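Local coordinates for protein fimbrial subunit type 1 (Actinomyces oris, PDB 3UXF) that forms, as the major subunit, the shaft of surface fimbriae that are anchored to the cell wall of this Gram-positive bacterium, at residues V250-E254 with T255-T259; A283-A286 with R287-N291; F328-P332 with N333-T337; N428-N432 with G433-D437; A469-E473 with K474-T478. One frame throughout, in Å; residues are numbered along the deposited sequence.

Contact 1: V250-E254 with T255-T259; sequences VTLAE and TTDYT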
loop_
_atom_site.group_PDB
_atom_site.type_symbol
_atom_site.label_atom_id
_atom_site.label_comp_id
_atom_site.label_asym_id
_atom_site.label_seq_id
_atom_site.Cartn_x
_atom_site.Cartn_y
_atom_site.Cartn_z
ATOM N N VAL A 250 1.577 -16.840 -12.151
ATOM C CA VAL A 250 2.453 -16.879 -13.308
ATOM C C VAL A 250 3.347 -15.655 -13.263
ATOM O O VAL A 250 2.997 -14.641 -12.663
ATOM C CB VAL A 250 1.702 -16.880 -14.643
ATOM C CG1 VAL A 250 0.880 -18.157 -14.784
ATOM C CG2 VAL A 250 0.815 -15.641 -14.787
ATOM N N THR A 251 4.479 -15.763 -13.928
ATOM C CA THR A 251 5.345 -14.621 -14.126
ATOM C C THR A 251 5.164 -14.101 -15.540
ATOM O O THR A 251 5.157 -14.872 -16.514
ATOM C CB THR A 251 6.790 -15.035 -13.871
ATOM O OG1 THR A 251 6.905 -15.454 -12.511
ATOM C CG2 THR A 251 7.786 -13.894 -14.126
ATOM N N LEU A 252 5.013 -12.783 -15.659
ATOM C CA LEU A 252 4.867 -12.143 -16.938
ATOM C C LEU A 252 6.221 -11.740 -17.518
ATOM O O LEU A 252 7.235 -11.685 -16.795
ATOM C CB LEU A 252 4.014 -10.890 -16.778
ATOM C CG LEU A 252 2.594 -11.128 -16.255
ATOM C CD1 LEU A 252 1.741 -9.831 -16.344
ATOM C CD2 LEU A 252 1.893 -12.267 -16.998
ATOM N N ALA A 253 6.236 -11.489 -18.823
ATOM C CA ALA A 253 7.487 -11.239 -19.538
ATOM C C ALA A 253 7.614 -9.797 -19.962
ATOM O O ALA A 253 6.674 -9.214 -20.515
ATOM C CB ALA A 253 7.573 -12.148 -20.771
ATOM N N GLU A 254 8.791 -9.202 -19.734
ATOM C CA GLU A 254 8.971 -7.835 -20.199
ATOM C C GLU A 254 8.863 -7.811 -21.729
ATOM O O GLU A 254 9.205 -8.810 -22.390
ATOM C CB GLU A 254 10.321 -7.228 -19.692
ATOM C CG GLU A 254 10.644 -5.843 -20.330
ATOM C CD GLU A 254 11.208 -4.784 -19.367
ATOM O OE1 GLU A 254 11.957 -5.162 -18.417
ATOM O OE2 GLU A 254 10.901 -3.559 -19.578
ATOM N N THR A 255 8.393 -6.686 -22.259
ATOM C CA THR A 255 8.116 -6.466 -23.681
ATOM C C THR A 255 6.858 -7.186 -24.140
ATOM O O THR A 255 5.929 -6.566 -24.677
ATOM C CB THR A 255 9.287 -6.858 -24.563
ATOM O OG1 THR A 255 10.459 -6.248 -24.041
ATOM C CG2 THR A 255 9.050 -6.380 -26.007
ATOM N N THR A 256 6.808 -8.502 -23.929
ATOM C CA THR A 256 5.603 -9.254 -24.294
ATOM C C THR A 256 4.378 -8.798 -23.506
ATOM O O THR A 256 3.330 -8.501 -24.085
ATOM C CB THR A 256 5.829 -10.750 -24.055
ATOM O OG1 THR A 256 6.964 -11.156 -24.832
ATOM C CG2 THR A 256 4.587 -11.552 -24.447
ATOM N N ASP A 257 4.503 -8.731 -22.175
ATOM C CA ASP A 257 3.344 -8.516 -21.319
ATOM C C ASP A 257 3.293 -7.134 -20.659
ATOM O O ASP A 257 2.222 -6.651 -20.273
ATOM C CB ASP A 257 3.318 -9.578 -20.223
ATOM C CG ASP A 257 3.162 -10.981 -20.793
ATOM O OD1 ASP A 257 2.290 -11.179 -21.671
ATOM O OD2 ASP A 257 3.884 -11.892 -20.354
ATOM N N TYR A 258 4.467 -6.545 -20.479
ATOM C CA TYR A 258 4.503 -5.210 -19.874
ATOM C C TYR A 258 5.757 -4.501 -20.291
ATOM O O TYR A 258 6.702 -5.119 -20.792
ATOM C CB TYR A 258 4.491 -5.302 -18.333
ATOM C CG TYR A 258 5.711 -5.985 -17.755
ATOM C CD1 TYR A 258 6.850 -5.258 -17.431
ATOM C CD2 TYR A 258 5.740 -7.370 -17.559
ATOM C CE1 TYR A 258 7.969 -5.876 -16.893
ATOM C CE2 TYR A 258 6.847 -7.995 -17.032
ATOM C CZ TYR A 258 7.964 -7.249 -16.727
ATOM O OH TYR A 258 9.059 -7.893 -16.208
ATOM N N THR A 259 5.787 -3.183 -20.132
ATOM C CA THR A 259 7.054 -2.465 -20.249
ATOM C C THR A 259 7.229 -1.560 -19.022
ATOM O O THR A 259 6.226 -1.008 -18.509
ATOM C CB THR A 259 7.155 -1.666 -21.590
ATOM O OG1 THR A 259 6.659 -0.347 -21.429
ATOM C CG2 THR A 259 6.328 -2.284 -22.678
HETATM O O HOH W 1 8.538 -10.257 -14.884
HETATM O O HOH W 2 11.336 -6.767 -15.927
#
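A short-range turn contact carries the chain out of strand 250-251 and into strand 258-264, so that it passes from one sheet of a beta-sandwich domain to another. At its bend is a classic gamma turn centred on Thr255, in which Thr256 N bonds weakly to Glu254 O. The wider turn is gathered round the carbonyl O of Ala253. Asp257 N bonds to Ala253 O at 2.8 Å, while Tyr258 N adds a weak bond. The carboxylate of Asp257 returns the grip: Asp257 OD2 accepts Ala253 N at 2.8 Å, nearly straight at 165°, through the lone pair directed away from OD1. With CG beside its own backbone N (chi1 -63°), Asp257 swings back over the turn, its side chain crossing that of Leu252 at about a right angle. OD1 is held in a salt bridge by Lys282 of helix 277-288, which probably keeps the group charged. Glu254 CA sits over one face of the Tyr258 ring in a CH-pi contact, 3.8 Å from the centroid. Leu252 O approaches the ring at its edge. Two waters finish the arrangement: one, 2.8 Å from Tyr258 OH, donates to Leu252 O, and the other, also bonded to Tyr258 OH, donates to Glu254 OE1.

Contact 2: A283-A286 with R287-N291; sequences ASEA and RYNGN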
loop_
_atom_site.group_PDB
_atom_site.type_symbol
_atom_site.label_atom_id
_atom_site.label_comp_id
_atom_site.label_asym_id
_atom_site.label_seq_id
_atom_site.Cartn_x
_atom_site.Cartn_y
_atom_site.Cartn_z
ATOM N N ALA A 283 -4.279 -10.437 -17.926
ATOM C CA ALA A 283 -4.920 -10.003 -16.712
ATOM C C ALA A 283 -6.454 -10.104 -16.750
ATOM O O ALA A 283 -7.067 -10.462 -15.752
ATOM C CB ALA A 283 -4.469 -8.581 -16.339
ATOM N N SER A 284 -7.060 -9.684 -17.861
ATOM C CA SER A 284 -8.509 -9.715 -17.991
ATOM C C SER A 284 -9.011 -11.149 -17.770
ATOM O O SER A 284 -9.947 -11.390 -17.013
ATOM C CB SER A 284 -8.905 -9.238 -19.387
ATOM O OG SER A 284 -8.502 -7.892 -19.604
ATOM N N GLU A 285 -8.341 -12.073 -18.416
ATOM C CA GLU A 285 -8.718 -13.492 -18.357
ATOM C C GLU A 285 -8.505 -14.099 -16.987
ATOM O O GLU A 285 -9.354 -14.813 -16.454
ATOM C CB GLU A 285 -7.924 -14.276 -19.378
ATOM C CG GLU A 285 -8.291 -15.789 -19.412
ATOM C CD GLU A 285 -7.474 -16.555 -20.444
ATOM O OE1 GLU A 285 -6.259 -16.262 -20.633
ATOM O OE2 GLU A 285 -8.073 -17.430 -21.114
ATOM N N ALA A 286 -7.344 -13.809 -16.399
ATOM C CA ALA A 286 -7.005 -14.370 -15.097
ATOM C C ALA A 286 -8.009 -13.952 -14.045
ATOM O O ALA A 286 -8.415 -14.756 -13.203
ATOM C CB ALA A 286 -5.544 -13.963 -14.676
ATOM N N ARG A 287 -8.410 -12.682 -14.064
ATOM C CA ARG A 287 -9.325 -12.189 -13.067
ATOM C C ARG A 287 -10.729 -12.777 -13.307
ATOM O O ARG A 287 -11.415 -13.108 -12.348
ATOM C CB ARG A 287 -9.409 -10.661 -13.138
ATOM C CG ARG A 287 -10.443 -10.034 -12.204
ATOM C CD ARG A 287 -10.304 -10.457 -10.751
ATOM N NE ARG A 287 -11.423 -9.925 -9.969
ATOM C CZ ARG A 287 -12.599 -10.544 -9.873
ATOM N NH1 ARG A 287 -12.765 -11.716 -10.484
ATOM N NH2 ARG A 287 -13.604 -10.019 -9.170
ATOM N N TYR A 288 -11.139 -12.843 -14.564
ATOM C CA TYR A 288 -12.485 -13.353 -14.881
ATOM C C TYR A 288 -12.591 -14.790 -14.382
ATOM O O TYR A 288 -13.579 -15.150 -13.725
ATOM C CB TYR A 288 -12.755 -13.301 -16.382
ATOM C CG TYR A 288 -14.124 -13.833 -16.734
ATOM C CD1 TYR A 288 -15.249 -13.065 -16.503
ATOM C CD2 TYR A 288 -14.280 -15.112 -17.243
ATOM C CE1 TYR A 288 -16.533 -13.559 -16.803
ATOM C CE2 TYR A 288 -15.564 -15.609 -17.541
ATOM C CZ TYR A 288 -16.667 -14.818 -17.314
ATOM O OH TYR A 288 -17.941 -15.291 -17.596
ATOM N N ASN A 289 -11.556 -15.594 -14.652
ATOM C CA ASN A 289 -11.537 -17.010 -14.211
ATOM C C ASN A 289 -11.136 -17.171 -12.756
ATOM O O ASN A 289 -11.086 -18.278 -12.223
ATOM C CB ASN A 289 -10.536 -17.846 -15.016
ATOM C CG ASN A 289 -10.888 -17.974 -16.480
ATOM O OD1 ASN A 289 -9.998 -18.228 -17.308
ATOM N ND2 ASN A 289 -12.166 -17.842 -16.818
ATOM N N GLY A 290 -10.760 -16.082 -12.110
ATOM C CA GLY A 290 -10.262 -16.213 -10.765
ATOM C C GLY A 290 -11.219 -15.628 -9.772
ATOM O O GLY A 290 -12.407 -15.942 -9.763
ATOM N N ASN A 291 -10.719 -14.751 -8.924
ATOM C CA ASN A 291 -11.617 -14.046 -8.042
ATOM C C ASN A 291 -10.951 -12.748 -7.648
ATOM O O ASN A 291 -9.955 -12.349 -8.267
ATOM C CB ASN A 291 -11.933 -14.902 -6.818
ATOM C CG ASN A 291 -10.704 -15.239 -6.021
ATOM O OD1 ASN A 291 -9.736 -14.500 -6.044
ATOM N ND2 ASN A 291 -10.726 -16.371 -5.318
#
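Three successive i to i+4 backbone bonds of 3.0 to 3.1 Å, from Arg287 N to Ala283 O, Tyr288 N to Ser284 O and Asn289 N to Glu285 O, form the C-terminal end of the alpha-helix 277-288. The third is the straightest. At Gly290 the pattern breaks: its N makes a weak bond to Arg287 O, a tighter closure than the helical one. Side chains add little to this backbone frame. Glu285 leaves with CG anti to its N (chi1 -178°) and continues extended, which carries its carboxylate outward from the helix, where OE1 forms a salt bridge with Arg281. Glu285 CG and Asn289 OD1 approach to 3.6 Å, a van der Waals contact, the carboxylate and amide planes being turned 44° from each other. Asn289 CG, beside its own backbone N (chi1 -65°), lies 3.5 Å from Glu285 O. Within 287-291, Arg287 bends at chi2, and Asn291 C sits above one face of its guanidinium, toward the rim. Around the helix end, Ser284 OG bonds to Arg280 O and Ile220 N, Arg287 packs on the loop residues Ile209 and Lys211, and Tyr288 on Pro215; the helix links strand 269-275 to strand 295-302.

Contact 3: F328-P332 with N333-T337; sequences FTWDP and NNPGT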
loop_
_atom_site.group_PDB
_atom_site.type_symbol
_atom_site.label_atom_id
_atom_site.label_comp_id
_atom_site.label_asym_id
_atom_site.label_seq_id
_atom_site.Cartn_x
_atom_site.Cartn_y
_atom_site.Cartn_z
ATOM N N PHE A 328 -7.655 9.863 -15.742
ATOM C CA PHE A 328 -6.280 9.486 -15.408
ATOM C C PHE A 328 -5.329 10.061 -16.447
ATOM O O PHE A 328 -4.988 9.416 -17.444
ATOM C CB PHE A 328 -6.134 7.958 -15.334
ATOM C CG PHE A 328 -7.058 7.302 -14.331
ATOM C CD1 PHE A 328 -6.943 7.550 -12.963
ATOM C CD2 PHE A 328 -8.058 6.433 -14.761
ATOM C CE1 PHE A 328 -7.806 6.949 -12.042
ATOM C CE2 PHE A 328 -8.911 5.814 -13.841
ATOM C CZ PHE A 328 -8.783 6.075 -12.491
ATOM N N THR A 329 -4.890 11.296 -16.216
ATOM C CA THR A 329 -4.087 11.974 -17.231
ATOM C C THR A 329 -2.594 11.676 -17.144
ATOM O O THR A 329 -1.834 12.106 -17.994
ATOM C CB THR A 329 -4.293 13.483 -17.184
ATOM O OG1 THR A 329 -4.025 13.946 -15.863
ATOM C CG2 THR A 329 -5.756 13.822 -17.555
ATOM N N TRP A 330 -2.172 10.915 -16.133
ATOM C CA TRP A 330 -0.798 10.444 -16.077
ATOM C C TRP A 330 -0.200 10.048 -17.410
ATOM O O TRP A 330 -0.772 9.267 -18.166
ATOM C CB TRP A 330 -0.718 9.237 -15.142
ATOM C CG TRP A 330 0.663 8.645 -15.009
ATOM C CD1 TRP A 330 1.077 7.423 -15.446
ATOM C CD2 TRP A 330 1.796 9.258 -14.379
ATOM N NE1 TRP A 330 2.406 7.226 -15.118
ATOM C CE2 TRP A 330 2.863 8.346 -14.464
ATOM C CE3 TRP A 330 2.005 10.492 -13.762
ATOM C CZ2 TRP A 330 4.120 8.618 -13.945
ATOM C CZ3 TRP A 330 3.262 10.752 -13.228
ATOM C CH2 TRP A 330 4.295 9.820 -13.328
ATOM N N ASP A 331 0.987 10.568 -17.699
ATOM C CA ASP A 331 1.743 10.141 -18.862
ATOM C C ASP A 331 3.092 9.629 -18.351
ATOM O O ASP A 331 3.896 10.399 -17.842
ATOM C CB ASP A 331 1.984 11.336 -19.774
ATOM C CG ASP A 331 2.847 10.992 -20.958
ATOM O OD1 ASP A 331 3.439 9.885 -21.024
ATOM O OD2 ASP A 331 2.937 11.860 -21.858
ATOM N N PRO A 332 3.330 8.314 -18.437
ATOM C CA PRO A 332 4.513 7.745 -17.780
ATOM C C PRO A 332 5.821 8.357 -18.239
ATOM O O PRO A 332 6.820 8.314 -17.528
ATOM C CB PRO A 332 4.496 6.266 -18.197
ATOM C CG PRO A 332 3.106 6.001 -18.680
ATOM C CD PRO A 332 2.423 7.296 -19.008
ATOM N N ASN A 333 5.813 8.887 -19.459
ATOM C CA ASN A 333 6.999 9.467 -20.040
ATOM C C ASN A 333 7.117 10.944 -19.746
ATOM O O ASN A 333 8.170 11.520 -19.969
ATOM C CB ASN A 333 6.981 9.252 -21.563
ATOM C CG ASN A 333 7.423 7.874 -21.936
ATOM O OD1 ASN A 333 8.564 7.495 -21.673
ATOM N ND2 ASN A 333 6.519 7.088 -22.511
ATOM N N ASN A 334 6.048 11.558 -19.259
ATOM C CA ASN A 334 6.053 12.993 -18.953
ATOM C C ASN A 334 5.370 13.332 -17.648
ATOM O O ASN A 334 4.253 13.857 -17.646
ATOM C CB ASN A 334 5.392 13.792 -20.088
ATOM C CG ASN A 334 6.142 13.674 -21.372
ATOM O OD1 ASN A 334 7.305 14.102 -21.464
ATOM N ND2 ASN A 334 5.516 13.064 -22.376
ATOM N N PRO A 335 6.042 13.042 -16.518
ATOM C CA PRO A 335 5.410 13.378 -15.245
ATOM C C PRO A 335 5.424 14.864 -15.044
ATOM O O PRO A 335 4.646 15.324 -14.246
ATOM C CB PRO A 335 6.295 12.693 -14.193
ATOM C CG PRO A 335 7.535 12.359 -14.866
ATOM C CD PRO A 335 7.322 12.338 -16.357
ATOM N N GLY A 336 6.303 15.578 -15.739
ATOM C CA GLY A 336 6.380 17.015 -15.572
ATOM C C GLY A 336 6.597 17.336 -14.108
ATOM O O GLY A 336 7.469 16.747 -13.466
ATOM N N THR A 337 5.819 18.273 -13.575
ATOM C CA THR A 337 6.024 18.699 -12.201
ATOM C C THR A 337 5.098 17.991 -11.205
ATOM O O THR A 337 4.961 18.444 -10.076
ATOM C CB THR A 337 5.880 20.246 -12.060
ATOM O OG1 THR A 337 4.538 20.631 -12.358
ATOM C CG2 THR A 337 6.818 20.965 -13.028
HETATM O O HOH W 3 1.826 13.113 -16.502
HETATM O O HOH W 4 3.608 7.938 -22.800
#
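Trp330 is the first residue of 328-332 to reach across to 333-337, and it does so with the far end of its indole: Trp330 CH2 comes to 3.6 Å from Pro335 CB, and CZ3 lies close to the same atom. The ring and the proline meet obliquely. CG stands anti to the backbone N (chi1 179°), which brings the ring alongside the following turn, with Pro332 N over one face, toward its rim. The indole NE1 is bonded to Thr272 OG1, and the ring meets that of Trp270. Asp331 then does most of the polar work in this loop between strands 312-321 and 344-362. Asp331 O accepts Asn334 N at 2.8 Å, closing a type I beta turn over Pro332 and Asn333. The carboxylate reinforces the same turn: Asp331 OD1 takes Asn333 N at 3.0 Å, making an Asx turn, and Asp331 OD2 takes Asn334 ND2 at 2.9 Å. Each donor is well out of the carboxylate plane, yet OD2 lies almost in the plane of the Asn334 amide, which is turned 86° from the carboxylate. The two side chains run side by side in one direction. A water bound to Asp331 OD1 at 2.6 Å also accepts from Asn333 ND2, and another spans Asp331 N and Asn334 O. Pro332 is buried against the sheet, packing on Glu224, Ile261, Thr272 and Gln274 of strands 224-229, 258-264 and 269-275.

Contact 4: N428-N432 with G433-D437; sequences NDYVN and GAKKD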
loop_
_atom_site.group_PDB
_atom_site.type_symbol
_atom_site.label_atom_id
_atom_site.label_comp_id
_atom_site.label_asym_id
_atom_site.label_seq_id
_atom_site.Cartn_x
_atom_site.Cartn_y
_atom_site.Cartn_z
ATOM N N ASN A 428 15.899 -0.959 14.928
ATOM C CA ASN A 428 15.651 -2.323 15.373
ATOM C C ASN A 428 14.166 -2.573 15.572
ATOM O O ASN A 428 13.698 -3.703 15.476
ATOM C CB ASN A 428 16.378 -2.613 16.689
ATOM C CG ASN A 428 17.883 -2.510 16.563
ATOM O OD1 ASN A 428 18.471 -1.488 16.895
ATOM N ND2 ASN A 428 18.511 -3.578 16.090
ATOM N N ASP A 429 13.431 -1.506 15.862
ATOM C CA ASP A 429 12.009 -1.624 16.163
ATOM C C ASP A 429 11.080 -1.182 15.035
ATOM O O ASP A 429 9.899 -0.959 15.258
ATOM C CB ASP A 429 11.670 -0.870 17.450
ATOM C CG ASP A 429 11.890 0.624 17.328
ATOM O OD1 ASP A 429 12.489 1.062 16.327
ATOM O OD2 ASP A 429 11.462 1.358 18.237
ATOM N N TYR A 430 11.615 -1.061 13.829
ATOM C CA TYR A 430 10.806 -0.715 12.671
ATOM C C TYR A 430 11.435 -1.407 11.478
ATOM O O TYR A 430 12.525 -1.056 11.050
ATOM C CB TYR A 430 10.740 0.797 12.460
ATOM C CG TYR A 430 9.516 1.263 11.698
ATOM C CD1 TYR A 430 8.464 1.884 12.352
ATOM C CD2 TYR A 430 9.418 1.088 10.326
ATOM C CE1 TYR A 430 7.350 2.316 11.663
ATOM C CE2 TYR A 430 8.308 1.519 9.627
ATOM C CZ TYR A 430 7.275 2.131 10.301
ATOM O OH TYR A 430 6.165 2.561 9.613
ATOM N N VAL A 431 10.746 -2.414 10.967
ATOM C CA VAL A 431 11.287 -3.222 9.895
ATOM C C VAL A 431 10.178 -3.715 8.984
ATOM O O VAL A 431 9.048 -3.913 9.417
ATOM C CB VAL A 431 12.058 -4.424 10.470
ATOM C CG1 VAL A 431 11.132 -5.300 11.294
ATOM C CG2 VAL A 431 12.723 -5.220 9.366
ATOM N N ASN A 432 10.512 -3.906 7.717
ATOM C CA ASN A 432 9.549 -4.385 6.740
ATOM C C ASN A 432 8.262 -3.559 6.702
ATOM O O ASN A 432 7.190 -4.084 6.415
ATOM C CB ASN A 432 9.248 -5.870 6.960
ATOM C CG ASN A 432 10.421 -6.765 6.587
ATOM O OD1 ASN A 432 11.356 -6.333 5.917
ATOM N ND2 ASN A 432 10.369 -8.017 7.020
ATOM N N GLY A 433 8.377 -2.266 6.990
ATOM C CA GLY A 433 7.282 -1.355 6.799
ATOM C C GLY A 433 6.352 -1.240 7.975
ATOM O O GLY A 433 5.307 -0.588 7.840
ATOM N N ALA A 434 6.734 -1.834 9.100
ATOM C CA ALA A 434 5.878 -1.725 10.279
ATOM C C ALA A 434 6.686 -1.602 11.537
ATOM O O ALA A 434 7.769 -2.162 11.665
ATOM C CB ALA A 434 4.980 -2.923 10.344
ATOM N N LYS A 435 6.140 -0.870 12.501
ATOM C CA LYS A 435 6.694 -0.871 13.854
ATOM C C LYS A 435 6.642 -2.266 14.442
ATOM O O LYS A 435 5.589 -2.938 14.351
ATOM C CB LYS A 435 5.834 0.075 14.715
ATOM C CG LYS A 435 6.289 0.216 16.175
ATOM C CD LYS A 435 7.483 1.155 16.306
ATOM C CE LYS A 435 7.999 1.256 17.754
ATOM N NZ LYS A 435 7.133 2.147 18.609
ATOM N N LYS A 436 7.759 -2.707 15.035
ATOM C CA LYS A 436 7.821 -3.990 15.702
ATOM C C LYS A 436 7.381 -3.664 17.117
ATOM O O LYS A 436 8.095 -3.021 17.874
ATOM C CB LYS A 436 9.244 -4.552 15.688
ATOM C CG LYS A 436 9.325 -6.007 16.064
ATOM C CD LYS A 436 10.724 -6.601 15.749
ATOM C CE LYS A 436 10.715 -8.116 16.000
ATOM N NZ LYS A 436 10.657 -8.537 17.471
ATOM N N ASP A 437 6.169 -4.078 17.446
ATOM C CA ASP A 437 5.545 -3.629 18.653
ATOM C C ASP A 437 6.263 -4.232 19.855
ATOM O O ASP A 437 6.572 -3.502 20.825
ATOM C CB ASP A 437 4.057 -4.055 18.585
ATOM C CG ASP A 437 3.224 -3.439 19.678
ATOM O OD1 ASP A 437 3.512 -3.689 20.882
ATOM O OD2 ASP A 437 2.310 -2.667 19.315
HETATM O O HOH W 5 5.577 2.036 6.981
#
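Segments 428-432 and 433-437 double back as a tight antiparallel beta hairpin of the prealbumin-like domain, with a type I' turn from Val431 to Ala434. These two form the hydrogen-bonded pair, Val431 N to Ala434 O and Ala434 N to Val431 O, each 3.1 Å; Tyr430 and Lys435 are the non-hydrogen-bonded pair. Further from the turn, Lys436 N reaches Asp429 O at 2.8 Å and 169°. Asn432 and Gly433 occupy the turn corners, both with positive phi, and Gly433, with phi 88°, sits where the type I' turn commonly has glycine. The Tyr430 ring lies flat against the returning strand: Ala434 C is over its centre and Lys435 N sits 3.5 Å above the same face of Tyr430, nearer the rim. CG, anti to the backbone N though displaced to a chi1 of -155°, sets the ring there. Lys352 of strand 344-362 makes a cation-pi contact with it. Lys435 bends at chi2 to pass its aliphatic chain beside Asp429, Lys435 CE being 3.5 Å from Asp429 OD2, but Lys435 NZ remains 4.4 Å from that oxygen, beyond a salt bridge. Asp429 OD1 is engaged by Ala469 N. At the ring edge, a water lies 2.7 Å from Tyr430 OH and donates to Gly433 O at 2.8 Å.

Contact 5: A469-E473 with K474-T478; sequences AEKAE and KKAAT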
loop_
_atom_site.group_PDB
_atom_site.type_symbol
_atom_site.label_atom_id
_atom_site.label_comp_id
_atom_site.label_asym_id
_atom_site.label_seq_id
_atom_site.Cartn_x
_atom_site.Cartn_y
_atom_site.Cartn_z
ATOM N N ALA A 469 13.256 3.766 16.185
ATOM C CA ALA A 469 12.535 4.562 15.200
ATOM C C ALA A 469 12.270 5.967 15.707
ATOM O O ALA A 469 12.318 6.927 14.930
ATOM C CB ALA A 469 11.206 3.888 14.866
ATOM N N GLU A 470 11.962 6.094 16.997
ATOM C CA GLU A 470 11.645 7.423 17.530
ATOM C C GLU A 470 12.771 8.408 17.342
ATOM O O GLU A 470 12.505 9.612 17.202
ATOM C CB GLU A 470 11.233 7.337 19.005
ATOM C CG GLU A 470 12.283 6.741 19.913
ATOM C CD GLU A 470 11.689 6.097 21.203
ATOM O OE1 GLU A 470 11.034 5.006 21.148
ATOM O OE2 GLU A 470 11.906 6.687 22.288
ATOM N N LYS A 471 14.018 7.923 17.344
ATOM C CA LYS A 471 15.157 8.791 17.077
ATOM C C LYS A 471 15.398 8.856 15.579
ATOM O O LYS A 471 15.545 9.949 15.024
ATOM C CB LYS A 471 16.410 8.347 17.844
ATOM C CG LYS A 471 16.283 8.611 19.351
ATOM C CD LYS A 471 17.638 8.639 20.021
ATOM C CE LYS A 471 17.523 8.951 21.514
ATOM N NZ LYS A 471 16.843 10.248 21.763
ATOM N N ALA A 472 15.439 7.704 14.913
ATOM C CA ALA A 472 15.808 7.700 13.497
ATOM C C ALA A 472 14.880 8.558 12.654
ATOM O O ALA A 472 15.334 9.304 11.790
ATOM C CB ALA A 472 15.846 6.261 12.950
ATOM N N GLU A 473 13.580 8.493 12.912
ATOM C CA GLU A 473 12.639 9.197 12.040
ATOM C C GLU A 473 12.733 10.716 12.201
ATOM O O GLU A 473 12.316 11.456 11.318
ATOM C CB GLU A 473 11.216 8.723 12.318
ATOM C CG GLU A 473 10.605 9.256 13.624
ATOM C CD GLU A 473 9.429 8.399 14.105
ATOM O OE1 GLU A 473 9.094 7.423 13.390
ATOM O OE2 GLU A 473 8.813 8.702 15.160
ATOM N N LYS A 474 13.295 11.159 13.327
ATOM C CA LYS A 474 13.528 12.583 13.585
ATOM C C LYS A 474 14.952 12.991 13.201
ATOM O O LYS A 474 15.361 14.127 13.436
ATOM C CB LYS A 474 13.340 12.848 15.097
ATOM C CG LYS A 474 11.907 12.646 15.573
ATOM C CD LYS A 474 10.968 13.581 14.841
ATOM C CE LYS A 474 9.524 13.322 15.232
ATOM N NZ LYS A 474 9.470 13.345 16.710
ATOM N N LYS A 475 15.719 12.056 12.644
ATOM C CA LYS A 475 17.138 12.274 12.356
ATOM C C LYS A 475 17.895 12.685 13.605
ATOM O O LYS A 475 18.798 13.529 13.531
ATOM C CB LYS A 475 17.320 13.314 11.253
ATOM C CG LYS A 475 16.655 12.877 9.955
ATOM C CD LYS A 475 16.921 13.870 8.851
ATOM C CE LYS A 475 16.236 13.464 7.569
ATOM N NZ LYS A 475 16.152 14.597 6.628
ATOM N N ALA A 476 17.510 12.087 14.733
ATOM C CA ALA A 476 18.219 12.303 15.982
ATOM C C ALA A 476 19.253 11.200 16.111
ATOM O O ALA A 476 18.961 10.041 15.796
ATOM C CB ALA A 476 17.252 12.228 17.143
ATOM N N ALA A 477 20.443 11.566 16.530
ATOM C CA ALA A 477 21.485 10.569 16.732
ATOM C C ALA A 477 21.211 9.652 17.885
ATOM O O ALA A 477 20.662 10.057 18.919
ATOM C CB ALA A 477 22.820 11.263 16.948
ATOM N N THR A 478 21.637 8.404 17.703
ATOM C CA THR A 478 21.681 7.440 18.797
ATOM C C THR A 478 23.092 7.547 19.349
ATOM O O THR A 478 24.069 7.268 18.648
ATOM C CB THR A 478 21.357 6.019 18.279
ATOM O OG1 THR A 478 19.996 5.972 17.864
ATOM C CG2 THR A 478 21.525 4.985 19.415
HETATM O O HOH W 6 9.801 10.469 16.884
#
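Lys471 runs from the short helix 469-472 across the chain that leaves it, and two of its carbons, CB and CD, meet later residues. Lys471 CB lies 4.0 Å from Ala476 CB and closer still to Ala476 O. CG, set beside the backbone N at a chi1 of -71°, leads outward to Lys471 CD, which lies 3.5 Å from Ala477 O and 4.2 Å from Thr478 OG1, a loose approach in which the two side chains cross at about a right angle. The chain stays extended as far as CE, where it bends. The backbone beside this side chain is a Schellman motif: Ala476 N bonds to Lys471 O at 2.9 Å and Lys475 N to Ala472 O at 2.9 Å, with Lys475 at positive phi. Lys474 N adds a weak bond to Lys471 O. On the other flank, Glu473 and Lys474 run side by side without touching at their charged ends; a water gathers them instead, donating to Glu473 OE2 at 2.7 Å and to Glu470 O, and accepting from Lys474 NZ at 2.9 Å. Glu473 OE1 forms a salt bridge with Lys352 of strand 344-362. The same strand packs against the helix at Ala469, and its Ile357 meets Ala477 just before strand 478-484 pairs with it in parallel.

In the fold
The five local contacts fall into two groups along an elongated chain. Contacts 1 and 2 have centres about 16 Å apart: contact 2 is the end of helix 277-288, against which contact 1 packs, and their nearest atoms are about 6 Å apart, without touching. Contact 3 lies about 22 Å from contact 1 between centres, and its Asn333 packs on Ile261 of the strand that contact 1 leads into. Its Trp330 side chain is about 8 Å from a bound calcium ion. Contacts 4 and 5 touch directly, Tyr430 CB packing 3.9 Å from Ala469 CB. Lys352 lies between them, facing the Tyr430 ring in contact 4 and Glu473 in contact 5. Contacts 2 and 5 are the farthest apart, about 45 Å between centres.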